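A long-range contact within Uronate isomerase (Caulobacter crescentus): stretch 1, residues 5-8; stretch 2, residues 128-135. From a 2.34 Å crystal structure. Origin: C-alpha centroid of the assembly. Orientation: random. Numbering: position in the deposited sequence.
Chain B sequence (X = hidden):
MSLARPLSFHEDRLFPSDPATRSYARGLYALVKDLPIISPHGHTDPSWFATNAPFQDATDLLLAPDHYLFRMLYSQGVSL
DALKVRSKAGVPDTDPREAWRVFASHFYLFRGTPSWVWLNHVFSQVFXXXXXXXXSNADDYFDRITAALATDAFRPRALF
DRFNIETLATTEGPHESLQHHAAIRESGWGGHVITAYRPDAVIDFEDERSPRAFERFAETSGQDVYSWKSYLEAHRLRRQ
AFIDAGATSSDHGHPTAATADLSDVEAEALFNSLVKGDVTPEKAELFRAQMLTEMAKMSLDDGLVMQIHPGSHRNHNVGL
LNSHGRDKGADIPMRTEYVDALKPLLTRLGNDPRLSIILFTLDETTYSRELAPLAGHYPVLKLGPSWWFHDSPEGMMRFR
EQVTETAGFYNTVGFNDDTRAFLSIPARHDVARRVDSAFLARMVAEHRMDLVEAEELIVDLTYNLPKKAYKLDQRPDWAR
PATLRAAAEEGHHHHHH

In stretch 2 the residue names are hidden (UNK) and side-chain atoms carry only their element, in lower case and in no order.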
# COMPACT_ATOMS: atom_id res chain seq x y z
N ARG B 5 31.54 11.91 -21.01
CA ARG B 5 30.60 12.26 -19.91
C ARG B 5 31.13 11.76 -18.56
O ARG B 5 31.38 10.56 -18.40
CB ARG B 5 29.22 11.69 -20.19
CG ARG B 5 28.21 11.95 -19.09
CD ARG B 5 27.12 10.90 -19.10
NE ARG B 5 26.47 10.81 -17.80
CZ ARG B 5 25.29 10.22 -17.60
NH1 ARG B 5 24.63 9.68 -18.61
NH2 ARG B 5 24.77 10.19 -16.38
N PRO B 6 31.29 12.67 -17.58
CA PRO B 6 31.93 12.35 -16.30
C PRO B 6 31.08 11.54 -15.32
O PRO B 6 29.85 11.68 -15.29
CB PRO B 6 32.24 13.74 -15.71
CG PRO B 6 31.21 14.63 -16.28
CD PRO B 6 30.89 14.10 -17.65
N LEU B 7 31.74 10.70 -14.52
CA LEU B 7 31.08 10.01 -13.42
C LEU B 7 31.05 10.96 -12.23
O LEU B 7 32.05 11.13 -11.53
CB LEU B 7 31.81 8.71 -13.05
CG LEU B 7 31.02 7.47 -12.60
CD1 LEU B 7 31.97 6.31 -12.33
CD2 LEU B 7 30.14 7.70 -11.38
N SER B 8 29.90 11.58 -12.02
CA SER B 8 29.69 12.48 -10.90
C SER B 8 28.94 11.74 -9.79
O SER B 8 27.73 11.52 -9.88
CB SER B 8 28.91 13.72 -11.35
OG SER B 8 28.69 14.61 -10.27
N UNK B 128 37.82 3.56 -8.93
CA UNK B 128 38.31 4.91 -9.19
C UNK B 128 38.15 5.36 -10.63
O UNK B 128 39.01 6.06 -11.16
N UNK B 129 37.05 4.94 -11.27
CA UNK B 129 36.70 5.42 -12.60
C UNK B 129 36.25 6.87 -12.56
O UNK B 129 35.71 7.33 -11.55
c UNK B 129 37.03 0.90 -14.97
c UNK B 129 37.16 2.10 -15.66
c UNK B 129 35.97 2.08 -13.17
c UNK B 129 36.10 3.28 -13.84
c UNK B 129 36.69 3.28 -15.10
c UNK B 129 36.43 0.89 -13.72
c UNK B 129 35.60 4.56 -13.23
N UNK B 130 36.48 7.59 -13.65
CA UNK B 130 36.16 9.01 -13.71
C UNK B 130 35.15 9.35 -14.81
O UNK B 130 34.58 10.44 -14.82
c UNK B 130 37.45 9.88 -13.82
o UNK B 130 37.08 11.27 -13.82
c UNK B 130 38.24 9.56 -15.09
N UNK B 131 34.94 8.41 -15.73
CA UNK B 131 33.95 8.58 -16.80
C UNK B 131 32.79 7.60 -16.62
O UNK B 131 32.96 6.51 -16.09
c UNK B 131 34.60 8.38 -18.17
o UNK B 131 36.47 7.94 -20.22
c UNK B 131 35.68 9.41 -18.51
c UNK B 131 36.76 8.85 -19.42
o UNK B 131 37.91 9.34 -19.34
N UNK B 132 31.60 8.02 -17.07
CA UNK B 132 30.39 7.21 -16.97
C UNK B 132 30.39 6.12 -18.03
O UNK B 132 30.82 6.34 -19.17
c UNK B 132 27.55 7.85 -15.25
c UNK B 132 27.05 6.74 -17.31
c UNK B 132 29.16 8.10 -17.16
c UNK B 132 25.87 6.23 -16.75
c UNK B 132 27.90 7.55 -16.56
c UNK B 132 26.38 7.35 -14.68
c UNK B 132 25.54 6.54 -15.44
N UNK B 133 29.91 4.94 -17.64
CA UNK B 133 29.85 3.79 -18.53
C UNK B 133 28.93 4.04 -19.72
O UNK B 133 27.77 4.42 -19.56
c UNK B 133 29.38 2.55 -17.76
c UNK B 133 30.57 1.19 -19.50
c UNK B 133 29.29 0.04 -17.68
c UNK B 133 30.14 1.25 -18.04
N UNK B 134 29.47 3.82 -20.91
CA UNK B 134 28.70 3.90 -22.15
C UNK B 134 29.16 2.81 -23.11
O UNK B 134 30.00 1.98 -22.76
o UNK B 134 27.93 8.75 -22.01
c UNK B 134 28.87 5.28 -22.79
c UNK B 134 28.03 6.38 -22.16
o UNK B 134 29.28 7.90 -23.52
c UNK B 134 28.44 7.78 -22.60
N UNK B 135 28.60 2.81 -24.32
CA UNK B 135 29.02 1.89 -25.38
C UNK B 135 30.46 2.14 -25.84
O UNK B 135 31.23 1.19 -26.03
c UNK B 135 28.06 1.96 -26.56

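Position 128 carries no side-chain atom, not even a CB. It follows a helix and is the first residue to leave helical phi/psi, with a positive phi of 74°, a value that by itself favours glycine. Nothing here touches stretch 1. The residue is G128.

Position 129 has one carbon leading to a ring of six carbons, with no heteroatom: a phenyl group, and no hydroxyl oxygen on the ring. The ring leads away from stretch 1 into buried surroundings, leaving the base of the side chain for contact, where the CB of position 129 lies 4.1 Å from L7 CD1. This is F129.

At position 130 a single carbon carries one oxygen and one carbon, a small beta-branched pattern. CA-to-CB points away and the side chain makes no contact with stretch 1, so the backbone does the work: the O of position 130 accepts a hydrogen bond from L7 N at 2.9 Å, nearly straight at 173°. The O of position 130 also receives a CA-H...O contact from P6 CA at 3.6 Å. The residue is threonine, and T130 thus joins through its carbonyl, which any residue could supply.

Position 131 shows three carbons in a row, the third bearing two oxygens, a carboxylate on a two-methylene arm. CA-to-CB points away overall, although the CB of position 131 lies 3.9 Å from R5 O. The backbone pairs with P6 across a single beta bridge, the CA of position 131 4.3 Å from P6 CA. This is glutamate, E131.

Position 132 again has one carbon followed by a six-carbon ring, and again no oxygen. The backbone N of position 132 donates to R5 O at 2.9 Å and 176°. The ring receives the guanidinium of R5 flat on one face, centres 3.8 Å apart and planes at 9°; R5 CZ sits 3.8 Å from the centroid of the position 132 ring, only 9° off the normal, a cation-pi arrangement as well as a stack. The residue is phenylalanine, F132. L7 adds an apolar contact, its CG 4.4 Å from F132 CD1.

Position 133 has four carbons forked at the second. It points away, out of contact with stretch 1, and is buried. This is leucine, L133.

Position 134 repeats the three-carbon carboxylate. Here CA-to-CB points toward stretch 1, and one carboxylate oxygen comes beside the aliphatic base of R5. It too is glutamate, with E134 OE1 3.7 Å from R5 CB.

Position 135 has a single side-chain carbon and is out of reach; it is alanine, A135.

The contact is built in two layers. Two nearly linear backbone hydrogen bonds, F132 N to R5 O and L7 N to T130 O, lie on either side of the P6–E131 bridge, and proline, with no N-H to donate, fits a register that asks its neighbours for the bonds. Side chains then add contact area: an extended arginine, t at chi1 to chi3, lays its planar charged end over an aromatic face, while L7 packs against both phenylalanines. The lesson is economical: let the backbone set the register, then spend sequence on one stack and one apolar patch.

Stretch 2, residues 128-135: GFTEFLEA
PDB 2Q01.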